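STING-associated CdnE c-di-GMP synthase (Flavobacteriaceae, PDB 6WT8) synthesises the cyclic dinucleotide c-di-GMP, which probably serves as the signal for a partner STING protein in bacterial CBASS anti-phage defence. Local coordinates at residues Gly33-Phe37 against Ile354-His358; Asp106-Asn112 against Asp196-Tyr202; Ser215-Ile221 against Asp231-Leu237; Val302-Tyr306 against Leu350-Ile354. One frame throughout, in Å; residues are numbered along the deposited sequence.

Contact 1 (Gly33-Phe37 against Ile354-His358); sequences GSKLF and IADLH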
loop_
_atom_site.group_PDB
_atom_site.type_symbol
_atom_site.label_atom_id
_atom_site.label_comp_id
_atom_site.label_asym_id
_atom_site.label_seq_id
_atom_site.Cartn_x
_atom_site.Cartn_y
_atom_site.Cartn_z
ATOM N N GLY A 33 5.820 -28.717 -1.678
ATOM C CA GLY A 33 5.677 -29.030 -3.088
ATOM C C GLY A 33 4.248 -28.820 -3.523
ATOM O O GLY A 33 3.317 -28.864 -2.720
ATOM N N SER A 34 4.076 -28.597 -4.822
ATOM C CA SER A 34 2.743 -28.330 -5.319
ATOM C C SER A 34 1.869 -29.577 -5.255
ATOM O O SER A 34 2.341 -30.709 -5.467
ATOM C CB SER A 34 2.834 -27.809 -6.746
ATOM O OG SER A 34 1.539 -27.731 -7.302
ATOM N N LYS A 35 0.602 -29.375 -4.894
ATOM C CA LYS A 35 -0.387 -30.447 -4.966
ATOM C C LYS A 35 -1.031 -30.544 -6.336
ATOM O O LYS A 35 -1.586 -31.593 -6.674
ATOM C CB LYS A 35 -1.505 -30.237 -3.941
ATOM C CG LYS A 35 -1.056 -30.224 -2.489
ATOM C CD LYS A 35 -2.260 -29.974 -1.571
ATOM C CE LYS A 35 -3.136 -28.825 -2.086
ATOM N NZ LYS A 35 -4.214 -28.470 -1.119
ATOM N N LEU A 36 -1.005 -29.460 -7.107
ATOM C CA LEU A 36 -1.660 -29.417 -8.411
ATOM C C LEU A 36 -0.717 -29.741 -9.561
ATOM O O LEU A 36 -1.167 -30.250 -10.598
ATOM C CB LEU A 36 -2.280 -28.032 -8.636
ATOM C CG LEU A 36 -3.263 -27.626 -7.537
ATOM C CD1 LEU A 36 -3.628 -26.125 -7.643
ATOM C CD2 LEU A 36 -4.500 -28.510 -7.583
ATOM N N PHE A 37 0.579 -29.490 -9.382
ATOM C CA PHE A 37 1.569 -29.710 -10.425
ATOM C C PHE A 37 2.688 -30.638 -9.927
ATOM O O PHE A 37 3.584 -30.183 -9.217
ATOM C CB PHE A 37 2.118 -28.355 -10.886
ATOM C CG PHE A 37 1.044 -27.297 -11.036
ATOM C CD1 PHE A 37 0.171 -27.326 -12.122
ATOM C CD2 PHE A 37 0.882 -26.307 -10.067
ATOM C CE1 PHE A 37 -0.841 -26.362 -12.255
ATOM C CE2 PHE A 37 -0.113 -25.343 -10.185
ATOM C CZ PHE A 37 -0.982 -25.369 -11.279
ATOM N N ILE A 354 -1.927 -21.178 -15.421
ATOM C CA ILE A 354 -2.244 -22.471 -14.818
ATOM C C ILE A 354 -2.193 -23.547 -15.881
ATOM O O ILE A 354 -1.655 -24.640 -15.663
ATOM C CB ILE A 354 -3.619 -22.400 -14.146
ATOM C CG1 ILE A 354 -3.554 -21.578 -12.841
ATOM C CG2 ILE A 354 -4.121 -23.833 -13.822
ATOM C CD1 ILE A 354 -4.917 -21.072 -12.343
ATOM N N ALA A 355 -2.707 -23.238 -17.074
ATOM C CA ALA A 355 -2.655 -24.213 -18.149
ATOM C C ALA A 355 -1.211 -24.522 -18.533
ATOM O O ALA A 355 -0.873 -25.679 -18.825
ATOM C CB ALA A 355 -3.442 -23.725 -19.367
ATOM N N ASP A 356 -0.358 -23.496 -18.582
ATOM C CA ASP A 356 1.033 -23.715 -18.957
ATOM C C ASP A 356 1.791 -24.500 -17.887
ATOM O O ASP A 356 2.675 -25.308 -18.217
ATOM C CB ASP A 356 1.712 -22.375 -19.232
ATOM C CG ASP A 356 1.186 -21.708 -20.488
ATOM O OD1 ASP A 356 0.724 -22.441 -21.423
ATOM O OD2 ASP A 356 1.238 -20.472 -20.598
ATOM N N LEU A 357 1.476 -24.269 -16.600
ATOM C CA LEU A 357 2.039 -25.121 -15.543
ATOM C C LEU A 357 1.611 -26.570 -15.717
ATOM O O LEU A 357 2.430 -27.497 -15.572
ATOM C CB LEU A 357 1.601 -24.631 -14.180
ATOM C CG LEU A 357 2.302 -23.373 -13.681
ATOM C CD1 LEU A 357 1.486 -22.754 -12.558
ATOM C CD2 LEU A 357 3.790 -23.683 -13.294
ATOM N N HIS A 358 0.322 -26.792 -15.983
ATOM C CA HIS A 358 -0.140 -28.169 -16.224
ATOM C C HIS A 358 0.619 -28.810 -17.374
ATOM O O HIS A 358 1.009 -29.994 -17.292
ATOM C CB HIS A 358 -1.636 -28.208 -16.514
ATOM C CG HIS A 358 -2.499 -28.178 -15.292
ATOM N ND1 HIS A 358 -2.319 -29.037 -14.228
ATOM C CD2 HIS A 358 -3.568 -27.404 -14.974
ATOM C CE1 HIS A 358 -3.228 -28.782 -13.301
ATOM N NE2 HIS A 358 -3.996 -27.793 -13.727
#
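F37 and H358 meet as an edge-to-face aromatic pair, the ring centroids 4.8 Å apart and the planes inclined at 56°. F37 supplies the edge: its CE1 stands over the middle of the imidazole, 3.6 Å from H358 CE1. Histidine suits this exposed turn of the helix, being flat enough to receive a ring edge yet polar enough to face water. The backbone also reaches the imidazole, with L36 O 3.7 Å from H358 CE1.

The apolar part is a CH-pi contact. L357 CB lies over one face of the F37 ring, 3.6 Å from F37 CE1 and offset toward the rim, while L357 CD1 follows the ring to F37 CZ at 3.8 Å. The opposite face is covered from within its own loop by L36 CB, so the phenyl ring is clasped between two leucines. Replacing F37 with an alanine would probably leave the L357 side chain uncovered on this side and the H358 imidazole without its aromatic mate.

This surface contact closes the loop after helix 27-31 onto the last turns of helix 336-360, and the loop's own shape rests on an ST motif. S34 sets its OG opposite the backbone N (chi1 172°), where the oxygen accepts from F37 N at 2.9 Å, with a weak bond from L36 N besides. D300, at the start of helix 300-314, binds the same hydroxyl and the amide of K35.

I354 adds a more distant apolar touch, its CG2 4.3 Å from F37 CZ.

Contact 2 (Asp106-Asn112 against Asp196-Tyr202); sequences DLVQITN and DVVTATY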
loop_
_atom_site.group_PDB
_atom_site.type_symbol
_atom_site.label_atom_id
_atom_site.label_comp_id
_atom_site.label_asym_id
_atom_site.label_seq_id
_atom_site.Cartn_x
_atom_site.Cartn_y
_atom_site.Cartn_z
ATOM N N ASP A 106 7.036 7.663 0.542
ATOM C CA ASP A 106 6.841 9.110 0.705
ATOM C C ASP A 106 7.102 9.484 2.159
ATOM O O ASP A 106 6.726 8.738 3.091
ATOM C CB ASP A 106 5.385 9.551 0.453
ATOM C CG ASP A 106 4.883 9.346 -0.928
ATOM O OD1 ASP A 106 5.654 9.307 -1.885
ATOM O OD2 ASP A 106 3.631 9.278 -1.071
ATOM N N LEU A 107 7.706 10.655 2.370
ATOM C CA LEU A 107 7.818 11.190 3.721
ATOM C C LEU A 107 6.582 12.037 4.028
ATOM O O LEU A 107 6.187 12.888 3.213
ATOM C CB LEU A 107 9.084 12.052 3.821
ATOM C CG LEU A 107 9.322 12.708 5.213
ATOM C CD1 LEU A 107 10.799 12.935 5.389
ATOM C CD2 LEU A 107 8.596 14.077 5.322
ATOM N N VAL A 108 5.945 11.798 5.180
ATOM C CA VAL A 108 4.766 12.559 5.579
ATOM C C VAL A 108 5.127 13.360 6.813
ATOM O O VAL A 108 5.584 12.790 7.822
ATOM C CB VAL A 108 3.575 11.625 5.877
ATOM C CG1 VAL A 108 2.306 12.466 6.039
ATOM C CG2 VAL A 108 3.370 10.676 4.734
ATOM N N GLN A 109 4.897 14.667 6.786
ATOM C CA GLN A 109 5.057 15.492 7.982
ATOM C C GLN A 109 3.684 16.015 8.373
ATOM O O GLN A 109 2.931 16.489 7.519
ATOM C CB GLN A 109 6.082 16.587 7.778
ATOM C CG GLN A 109 5.707 17.589 6.714
ATOM C CD GLN A 109 6.815 18.620 6.508
ATOM O OE1 GLN A 109 7.758 18.763 7.314
ATOM N NE2 GLN A 109 6.685 19.360 5.422
ATOM N N ILE A 110 3.282 15.792 9.625
ATOM C CA ILE A 110 1.909 15.979 10.059
ATOM C C ILE A 110 1.931 16.980 11.198
ATOM O O ILE A 110 2.549 16.724 12.244
ATOM C CB ILE A 110 1.315 14.623 10.513
ATOM C CG1 ILE A 110 1.551 13.539 9.450
ATOM C CG2 ILE A 110 -0.154 14.827 10.762
ATOM C CD1 ILE A 110 1.376 12.076 9.995
ATOM N N THR A 111 1.238 18.112 11.044
ATOM C CA THR A 111 1.193 19.055 12.148
ATOM C C THR A 111 0.575 18.388 13.378
ATOM O O THR A 111 -0.348 17.572 13.255
ATOM C CB THR A 111 0.396 20.282 11.737
ATOM O OG1 THR A 111 -0.907 19.897 11.245
ATOM C CG2 THR A 111 1.185 21.058 10.707
ATOM N N ASN A 112 1.156 18.640 14.564
ATOM C CA ASN A 112 0.798 17.806 15.718
ATOM C C ASN A 112 0.311 18.633 16.908
ATOM O O ASN A 112 0.213 18.075 18.010
ATOM C CB ASN A 112 1.983 16.904 16.136
ATOM C CG ASN A 112 3.204 17.716 16.589
ATOM O OD1 ASN A 112 3.121 18.939 16.787
ATOM N ND2 ASN A 112 4.336 17.036 16.756
ATOM N N ASP A 196 9.135 12.177 -2.351
ATOM C CA ASP A 196 8.055 13.150 -2.191
ATOM C C ASP A 196 7.813 13.434 -0.718
ATOM O O ASP A 196 7.756 12.518 0.094
ATOM C CB ASP A 196 6.748 12.639 -2.805
ATOM C CG ASP A 196 6.621 12.926 -4.284
ATOM O OD1 ASP A 196 6.582 14.122 -4.710
ATOM O OD2 ASP A 196 6.565 11.926 -5.030
ATOM N N VAL A 197 7.661 14.723 -0.382
ATOM C CA VAL A 197 7.405 15.203 0.974
ATOM C C VAL A 197 5.978 15.725 1.019
ATOM O O VAL A 197 5.655 16.693 0.323
ATOM C CB VAL A 197 8.409 16.312 1.345
ATOM C CG1 VAL A 197 8.052 16.955 2.639
ATOM C CG2 VAL A 197 9.840 15.736 1.392
ATOM N N VAL A 198 5.143 15.074 1.823
ATOM C CA VAL A 198 3.721 15.376 1.968
ATOM C C VAL A 198 3.531 16.097 3.292
ATOM O O VAL A 198 4.110 15.688 4.300
ATOM C CB VAL A 198 2.950 14.042 1.929
ATOM C CG1 VAL A 198 1.471 14.249 2.049
ATOM C CG2 VAL A 198 3.298 13.337 0.597
ATOM N N THR A 199 2.716 17.161 3.281
ATOM C CA THR A 199 2.390 17.943 4.469
ATOM C C THR A 199 0.905 17.760 4.754
ATOM O O THR A 199 0.078 17.936 3.851
ATOM C CB THR A 199 2.739 19.404 4.256
ATOM O OG1 THR A 199 4.116 19.507 3.850
ATOM C CG2 THR A 199 2.463 20.260 5.490
ATOM N N ALA A 200 0.579 17.412 5.993
ATOM C CA ALA A 200 -0.782 17.040 6.338
ATOM C C ALA A 200 -1.079 17.398 7.780
ATOM O O ALA A 200 -0.187 17.739 8.557
ATOM C CB ALA A 200 -0.954 15.535 6.145
ATOM N N THR A 201 -2.354 17.325 8.143
ATOM C CA THR A 201 -2.719 17.306 9.554
ATOM C C THR A 201 -3.397 15.977 9.880
ATOM O O THR A 201 -3.776 15.221 8.984
ATOM C CB THR A 201 -3.628 18.506 9.860
ATOM O OG1 THR A 201 -3.818 18.608 11.285
ATOM C CG2 THR A 201 -4.973 18.358 9.179
ATOM N N TYR A 202 -3.531 15.670 11.166
ATOM C CA TYR A 202 -4.216 14.428 11.536
ATOM C C TYR A 202 -5.726 14.573 11.468
ATOM O O TYR A 202 -6.300 15.638 11.667
ATOM C CB TYR A 202 -3.881 14.012 12.973
ATOM C CG TYR A 202 -2.519 13.467 13.184
ATOM C CD1 TYR A 202 -2.138 12.303 12.567
ATOM C CD2 TYR A 202 -1.609 14.162 14.011
ATOM C CE1 TYR A 202 -0.863 11.739 12.778
ATOM C CE2 TYR A 202 -0.333 13.637 14.219
ATOM C CZ TYR A 202 0.023 12.439 13.615
ATOM O OH TYR A 202 1.288 11.856 13.801
HETATM O O HOH W 1 8.265 9.387 -2.504
HETATM O O HOH W 2 4.455 10.188 -4.485
#
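I110 holds CG1 beside its backbone N (chi1 -50°), which throws CG2 across to the neighbouring strand and over the centre of the Y202 ring; I110 CG2 stands 3.4 Å above that ring, almost on its normal, in a CH-pi contact. The other branch follows the same ring, I110 CD1 lying 3.6 Å from Y202 CE1. Q109 takes the crowded position between N and carbonyl carbon (chi1 63°) and then runs out straight, bringing its amide alongside T199. Q109 NE2 donates to T199 OG1 at 3.0 Å, close to the amide plane; S165 also bonds NE2 and H81 binds OE1, so this buried amide is gripped at both ends and can hardly turn.

The strands run parallel, and amides and carbonyls alternate between them, as in V198 N to L107 O at 2.8 Å. Beta-branched V108, I110, V197, V198 and T199 suit this extended backbone. V108, I110, V198 and the small A200 pack on I219 and I221 of strand 218-221, while L107, Q109, V197 and T199 point to helices 60-81 and 154-172.

At the start of the pair D106 and D196 lie side by side, their carboxylates nearly perpendicular. One water links D106 OD1 (2.7 Å) to D196 N. Q90 holds D106 OD2, and K180 and S183 hold D196 OD1. Paired acidic residues on adjacent strands of a mixed sheet backed by helices are consistent with the active-site carboxylates of the nucleotidyltransferase fold, to which CD-NTases belong.

Contact 3 (Ser215-Ile221 against Asp231-Leu237); sequences SRKGIQI and DVDYPFL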
loop_
_atom_site.group_PDB
_atom_site.type_symbol
_atom_site.label_atom_id
_atom_site.label_comp_id
_atom_site.label_asym_id
_atom_site.label_seq_id
_atom_site.Cartn_x
_atom_site.Cartn_y
_atom_site.Cartn_z
ATOM N N SER A 215 -2.057 3.239 14.166
ATOM C CA SER A 215 -2.221 2.992 12.746
ATOM C C SER A 215 -3.575 3.456 12.236
ATOM O O SER A 215 -3.762 3.562 11.013
ATOM C CB SER A 215 -2.039 1.501 12.446
ATOM O OG SER A 215 -3.031 0.710 13.110
ATOM N N ARG A 216 -4.535 3.664 13.141
ATOM C CA ARG A 216 -5.858 4.132 12.722
ATOM C C ARG A 216 -5.929 5.644 12.574
ATOM O O ARG A 216 -6.957 6.151 12.148
ATOM C CB ARG A 216 -6.904 3.696 13.722
ATOM C CG ARG A 216 -7.077 2.177 13.806
ATOM C CD ARG A 216 -8.103 1.885 14.899
ATOM N NE ARG A 216 -8.205 0.469 15.298
ATOM C CZ ARG A 216 -9.056 -0.385 14.748
ATOM N NH1 ARG A 216 -9.867 -0.000 13.754
ATOM N NH2 ARG A 216 -9.122 -1.633 15.229
ATOM N N LYS A 217 -4.862 6.362 12.888
ATOM C CA LYS A 217 -4.884 7.810 12.703
ATOM C C LYS A 217 -4.892 8.157 11.224
ATOM O O LYS A 217 -4.142 7.566 10.433
ATOM C CB LYS A 217 -3.670 8.448 13.372
ATOM C CG LYS A 217 -3.645 8.321 14.856
ATOM C CD LYS A 217 -2.499 9.110 15.497
ATOM C CE LYS A 217 -2.732 10.569 15.295
ATOM N NZ LYS A 217 -3.176 11.405 16.445
ATOM N N GLY A 218 -5.756 9.108 10.835
ATOM C CA GLY A 218 -5.864 9.532 9.458
ATOM C C GLY A 218 -5.060 10.793 9.202
ATOM O O GLY A 218 -4.615 11.472 10.145
ATOM N N ILE A 219 -4.834 11.054 7.915
ATOM C CA ILE A 219 -4.251 12.343 7.549
ATOM C C ILE A 219 -5.133 13.042 6.538
ATOM O O ILE A 219 -5.836 12.434 5.726
ATOM C CB ILE A 219 -2.815 12.210 7.005
ATOM C CG1 ILE A 219 -2.748 11.303 5.747
ATOM C CG2 ILE A 219 -1.868 11.689 8.126
ATOM C CD1 ILE A 219 -1.352 11.266 5.130
ATOM N N GLN A 220 -5.055 14.375 6.569
ATOM C CA GLN A 220 -5.678 15.244 5.562
ATOM C C GLN A 220 -4.551 16.074 4.984
ATOM O O GLN A 220 -3.981 16.935 5.665
ATOM C CB GLN A 220 -6.793 16.121 6.169
ATOM C CG GLN A 220 -7.995 15.285 6.599
ATOM C CD GLN A 220 -9.204 16.103 6.942
ATOM O OE1 GLN A 220 -9.520 16.269 8.126
ATOM N NE2 GLN A 220 -9.905 16.648 5.921
ATOM N N ILE A 221 -4.216 15.778 3.743
ATOM C CA ILE A 221 -3.050 16.367 3.081
ATOM C C ILE A 221 -3.341 17.795 2.641
ATOM O O ILE A 221 -4.379 18.081 2.026
ATOM C CB ILE A 221 -2.669 15.490 1.885
ATOM C CG1 ILE A 221 -2.142 14.164 2.449
ATOM C CG2 ILE A 221 -1.552 16.107 1.042
ATOM C CD1 ILE A 221 -1.946 13.057 1.367
ATOM N N ASP A 231 -9.593 15.252 1.512
ATOM C CA ASP A 231 -10.347 14.294 2.313
ATOM C C ASP A 231 -9.393 13.323 3.015
ATOM O O ASP A 231 -8.313 13.009 2.508
ATOM C CB ASP A 231 -11.328 13.515 1.422
ATOM C CG ASP A 231 -12.404 14.401 0.795
ATOM O OD1 ASP A 231 -12.819 15.419 1.408
ATOM O OD2 ASP A 231 -12.838 14.052 -0.320
ATOM N N VAL A 232 -9.871 12.734 4.124
ATOM C CA VAL A 232 -9.011 11.921 4.976
ATOM C C VAL A 232 -8.539 10.667 4.248
ATOM O O VAL A 232 -9.303 10.020 3.513
ATOM C CB VAL A 232 -9.725 11.548 6.294
ATOM C CG1 VAL A 232 -10.969 10.727 6.040
ATOM C CG2 VAL A 232 -8.782 10.784 7.209
ATOM N N ASP A 233 -7.272 10.306 4.471
ATOM C CA ASP A 233 -6.674 9.071 3.987
ATOM C C ASP A 233 -6.165 8.315 5.199
ATOM O O ASP A 233 -5.816 8.940 6.212
ATOM C CB ASP A 233 -5.443 9.328 3.103
ATOM C CG ASP A 233 -5.755 10.006 1.821
ATOM O OD1 ASP A 233 -6.743 9.607 1.170
ATOM O OD2 ASP A 233 -4.950 10.891 1.437
ATOM N N TYR A 234 -6.134 6.974 5.116
ATOM C CA TYR A 234 -5.633 6.146 6.216
ATOM C C TYR A 234 -4.455 5.279 5.756
ATOM O O TYR A 234 -4.512 4.031 5.775
ATOM C CB TYR A 234 -6.763 5.292 6.791
ATOM C CG TYR A 234 -7.868 6.096 7.434
ATOM C CD1 TYR A 234 -7.721 6.612 8.734
ATOM C CD2 TYR A 234 -9.020 6.399 6.751
ATOM C CE1 TYR A 234 -8.699 7.379 9.327
ATOM C CE2 TYR A 234 -10.031 7.184 7.348
ATOM C CZ TYR A 234 -9.862 7.647 8.651
ATOM O OH TYR A 234 -10.873 8.423 9.244
ATOM N N PRO A 235 -3.362 5.903 5.307
ATOM C CA PRO A 235 -2.251 5.109 4.767
ATOM C C PRO A 235 -1.620 4.201 5.802
ATOM O O PRO A 235 -1.093 3.112 5.461
ATOM C CB PRO A 235 -1.236 6.170 4.295
ATOM C CG PRO A 235 -1.565 7.388 5.189
ATOM C CD PRO A 235 -3.084 7.367 5.320
ATOM N N PHE A 236 -1.594 4.613 7.068
ATOM C CA PHE A 236 -0.907 3.789 8.053
ATOM C C PHE A 236 -1.728 2.557 8.393
ATOM O O PHE A 236 -1.183 1.567 8.873
ATOM C CB PHE A 236 -0.609 4.646 9.313
ATOM C CG PHE A 236 -0.112 5.988 8.988
ATOM C CD1 PHE A 236 0.979 6.171 8.136
ATOM C CD2 PHE A 236 -0.769 7.135 9.488
ATOM C CE1 PHE A 236 1.452 7.457 7.791
ATOM C CE2 PHE A 236 -0.284 8.427 9.167
ATOM C CZ PHE A 236 0.799 8.594 8.308
ATOM N N LEU A 237 -3.051 2.637 8.190
ATOM C CA LEU A 237 -3.919 1.510 8.488
ATOM C C LEU A 237 -3.755 0.419 7.438
ATOM O O LEU A 237 -3.709 -0.774 7.777
ATOM C CB LEU A 237 -5.370 2.014 8.541
ATOM C CG LEU A 237 -6.389 1.034 9.082
ATOM C CD1 LEU A 237 -5.973 0.489 10.471
ATOM C CD2 LEU A 237 -7.755 1.682 9.137
HETATM O O HOH W 3 -3.907 5.522 8.856
HETATM O O HOH W 4 -5.551 13.527 2.459
#
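I219 and D233 form a single antiparallel hydrogen-bonded pair, I219 N giving to D233 O and D233 N to I219 O, each at 2.9 Å and nearly straight. Around this bridge the side chains fit closely. G218 has none, and its bare CA lets V232 and Y234 press in: Y234 CD1 comes to 3.5 Å from G218 CA, whereas a CB at this place would clash with both neighbours. V232 CG2 also covers one face of the Y234 ring.

I219 holds CG1 between its backbone N and carbonyl carbon (chi1 59°), and its two branches part across the opposite segment, one to P235 and one to F236. I219 CD1 reaches P235 CG at 3.9 Å, and I219 CG2 meets F236 CE2 at 3.8 Å. Here the extended chain turns into helix 235-248: Y234 occupies the N-cap position, and proline suits the first turn that follows, where its missing N-H costs nothing. P235 CG in turn lies over the centre of the F236 ring.

Strand 218-221 is thereby held between this segment and strand 192-204, to which G218 and Q220 are hydrogen-bonded. Waters knit both ends. One donates to S215 O and to K217 O, the latter at 2.6 Å, and accepts weakly from F236 N. The other accepts from I221 N at 2.9 Å and reaches D231 O and D233 OD2. Beyond the first water, R216 CG rests on L237 CD1, while its guanidinium group turns away to a salt bridge with D213.

Contact 4 (Val302-Tyr306 against Leu350-Ile354); sequences VSILY and LDSII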
loop_
_atom_site.group_PDB
_atom_site.type_symbol
_atom_site.label_atom_id
_atom_site.label_comp_id
_atom_site.label_asym_id
_atom_site.label_seq_id
_atom_site.Cartn_x
_atom_site.Cartn_y
_atom_site.Cartn_z
ATOM N N VAL A 302 -1.510 -19.619 -7.383
ATOM C CA VAL A 302 -2.033 -19.075 -8.637
ATOM C C VAL A 302 -3.466 -19.522 -8.812
ATOM O O VAL A 302 -4.319 -18.740 -9.227
ATOM C CB VAL A 302 -1.167 -19.506 -9.827
ATOM C CG1 VAL A 302 -1.684 -18.870 -11.144
ATOM C CG2 VAL A 302 0.278 -19.097 -9.573
ATOM N N SER A 303 -3.744 -20.797 -8.493
ATOM C CA SER A 303 -5.108 -21.314 -8.529
ATOM C C SER A 303 -6.027 -20.609 -7.513
ATOM O O SER A 303 -7.179 -20.317 -7.829
ATOM C CB SER A 303 -5.059 -22.794 -8.238
ATOM O OG SER A 303 -6.367 -23.361 -8.216
ATOM N N ILE A 304 -5.539 -20.336 -6.300
ATOM C CA ILE A 304 -6.356 -19.599 -5.313
ATOM C C ILE A 304 -6.784 -18.251 -5.871
ATOM O O ILE A 304 -7.942 -17.833 -5.765
ATOM C CB ILE A 304 -5.561 -19.409 -4.010
ATOM C CG1 ILE A 304 -5.428 -20.711 -3.286
ATOM C CG2 ILE A 304 -6.198 -18.313 -3.073
ATOM C CD1 ILE A 304 -6.706 -21.324 -2.776
ATOM N N LEU A 305 -5.831 -17.532 -6.452
ATOM C CA LEU A 305 -6.130 -16.227 -7.038
ATOM C C LEU A 305 -7.114 -16.343 -8.199
ATOM O O LEU A 305 -8.050 -15.528 -8.311
ATOM C CB LEU A 305 -4.843 -15.564 -7.477
ATOM C CG LEU A 305 -3.977 -15.065 -6.312
ATOM C CD1 LEU A 305 -2.607 -14.630 -6.881
ATOM C CD2 LEU A 305 -4.651 -13.832 -5.661
ATOM N N TYR A 306 -6.923 -17.336 -9.078
ATOM C CA TYR A 306 -7.869 -17.530 -10.170
ATOM C C TYR A 306 -9.261 -17.794 -9.640
ATOM O O TYR A 306 -10.235 -17.215 -10.142
ATOM C CB TYR A 306 -7.414 -18.669 -11.075
ATOM C CG TYR A 306 -8.396 -18.975 -12.164
ATOM C CD1 TYR A 306 -8.505 -18.184 -13.268
ATOM C CD2 TYR A 306 -9.170 -20.127 -12.124
ATOM C CE1 TYR A 306 -9.397 -18.428 -14.276
ATOM C CE2 TYR A 306 -10.091 -20.381 -13.142
ATOM C CZ TYR A 306 -10.182 -19.522 -14.218
ATOM O OH TYR A 306 -11.051 -19.771 -15.245
ATOM N N LEU A 350 -4.252 -15.534 -15.543
ATOM C CA LEU A 350 -4.029 -16.630 -14.583
ATOM C C LEU A 350 -4.449 -17.974 -15.171
ATOM O O LEU A 350 -3.790 -18.992 -14.915
ATOM C CB LEU A 350 -4.803 -16.382 -13.276
ATOM C CG LEU A 350 -4.393 -15.123 -12.551
ATOM C CD1 LEU A 350 -5.388 -14.841 -11.439
ATOM C CD2 LEU A 350 -3.038 -15.356 -11.937
ATOM N N ASP A 351 -5.551 -18.006 -15.954
ATOM C CA ASP A 351 -5.951 -19.267 -16.576
ATOM C C ASP A 351 -4.843 -19.780 -17.489
ATOM O O ASP A 351 -4.524 -20.981 -17.494
ATOM C CB ASP A 351 -7.220 -19.003 -17.374
ATOM C CG ASP A 351 -7.890 -20.260 -17.907
ATOM O OD1 ASP A 351 -7.820 -21.318 -17.260
ATOM O OD2 ASP A 351 -8.548 -20.146 -18.958
ATOM N N SER A 352 -4.267 -18.890 -18.301
ATOM C CA SER A 352 -3.166 -19.304 -19.178
ATOM C C SER A 352 -1.977 -19.826 -18.394
ATOM O O SER A 352 -1.331 -20.791 -18.799
ATOM C CB SER A 352 -2.697 -18.127 -20.006
ATOM O OG SER A 352 -3.699 -17.812 -20.954
ATOM N N ILE A 353 -1.603 -19.127 -17.329
ATOM C CA ILE A 353 -0.465 -19.558 -16.504
ATOM C C ILE A 353 -0.719 -20.945 -15.933
ATOM O O ILE A 353 0.175 -21.795 -15.915
ATOM C CB ILE A 353 -0.204 -18.536 -15.388
ATOM C CG1 ILE A 353 0.294 -17.238 -16.027
ATOM C CG2 ILE A 353 0.785 -19.074 -14.354
ATOM C CD1 ILE A 353 0.418 -16.004 -15.059
ATOM N N ILE A 354 -1.927 -21.178 -15.421
ATOM C CA ILE A 354 -2.244 -22.471 -14.818
ATOM C C ILE A 354 -2.193 -23.547 -15.881
ATOM O O ILE A 354 -1.655 -24.640 -15.663
ATOM C CB ILE A 354 -3.619 -22.400 -14.146
ATOM C CG1 ILE A 354 -3.554 -21.578 -12.841
ATOM C CG2 ILE A 354 -4.121 -23.833 -13.822
ATOM C CD1 ILE A 354 -4.917 -21.072 -12.343
#
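V302 CG1 is the knot of the tight side, lodged among three residues of the opposing helix: it lies 3.7 Å from I354 CG1 and also touches L350 CD2 and I353 CG2. A short, branched valine suits this buried spot. L350 reaches back along the same seam, its CD1 3.8 Å from Y306 N, and F259 of helix 253-266 closes over V302, L305 and L350.

The segments belong to helices 300-314 and 336-360. Between 302-306 and 350-354 the axes come to 9.7 Å, running roughly antiparallel at 149°, a pairing of alpha-helical bundle type held by interlocked aliphatic side chains. I354 serves here through its CG1-CD1 arm; CD1 rests against both S303 CA and Y306 CB.

Toward the solvent the fit slackens. Y306 keeps its ring anti to the backbone nitrogen (chi1 176°), which sends it across to run beside D351, ring and carboxylate planes only 18° apart. Y306 CE1 touches D351 CB at 3.8 Å, but the polar ends remain farther apart, Y306 OH 4.1 Å from D351 OD1. Tyrosine suits such a border, apolar at its base and polar at its tip. With an alanine in its place, the methylene of D351 would probably lose its ring and the outer side of the helix pair its cover.

The four contacts fall into two pairs on opposite sides of the molecule. Contact 2 is the buried one and contact 3 is partly buried; their centres lie 10 Å apart and both reach the same sheet, joined where T201 O meets Q220 N and where K217 makes a cation-pi contact with Y202. Backbone hydrogen bonds and bound waters mark both, contact 2 adding a buried side-chain bond and a pair of acids, contact 3 apolar packing at a helix start. Across the chain's centre, contacts 1 and 4 both use helix 336-360, share I354 and touch through L36 and S303. Contact 4 is mainly aliphatic packing between helices, whereas contact 1, at the surface, centres on an aromatic pair and closes a loop.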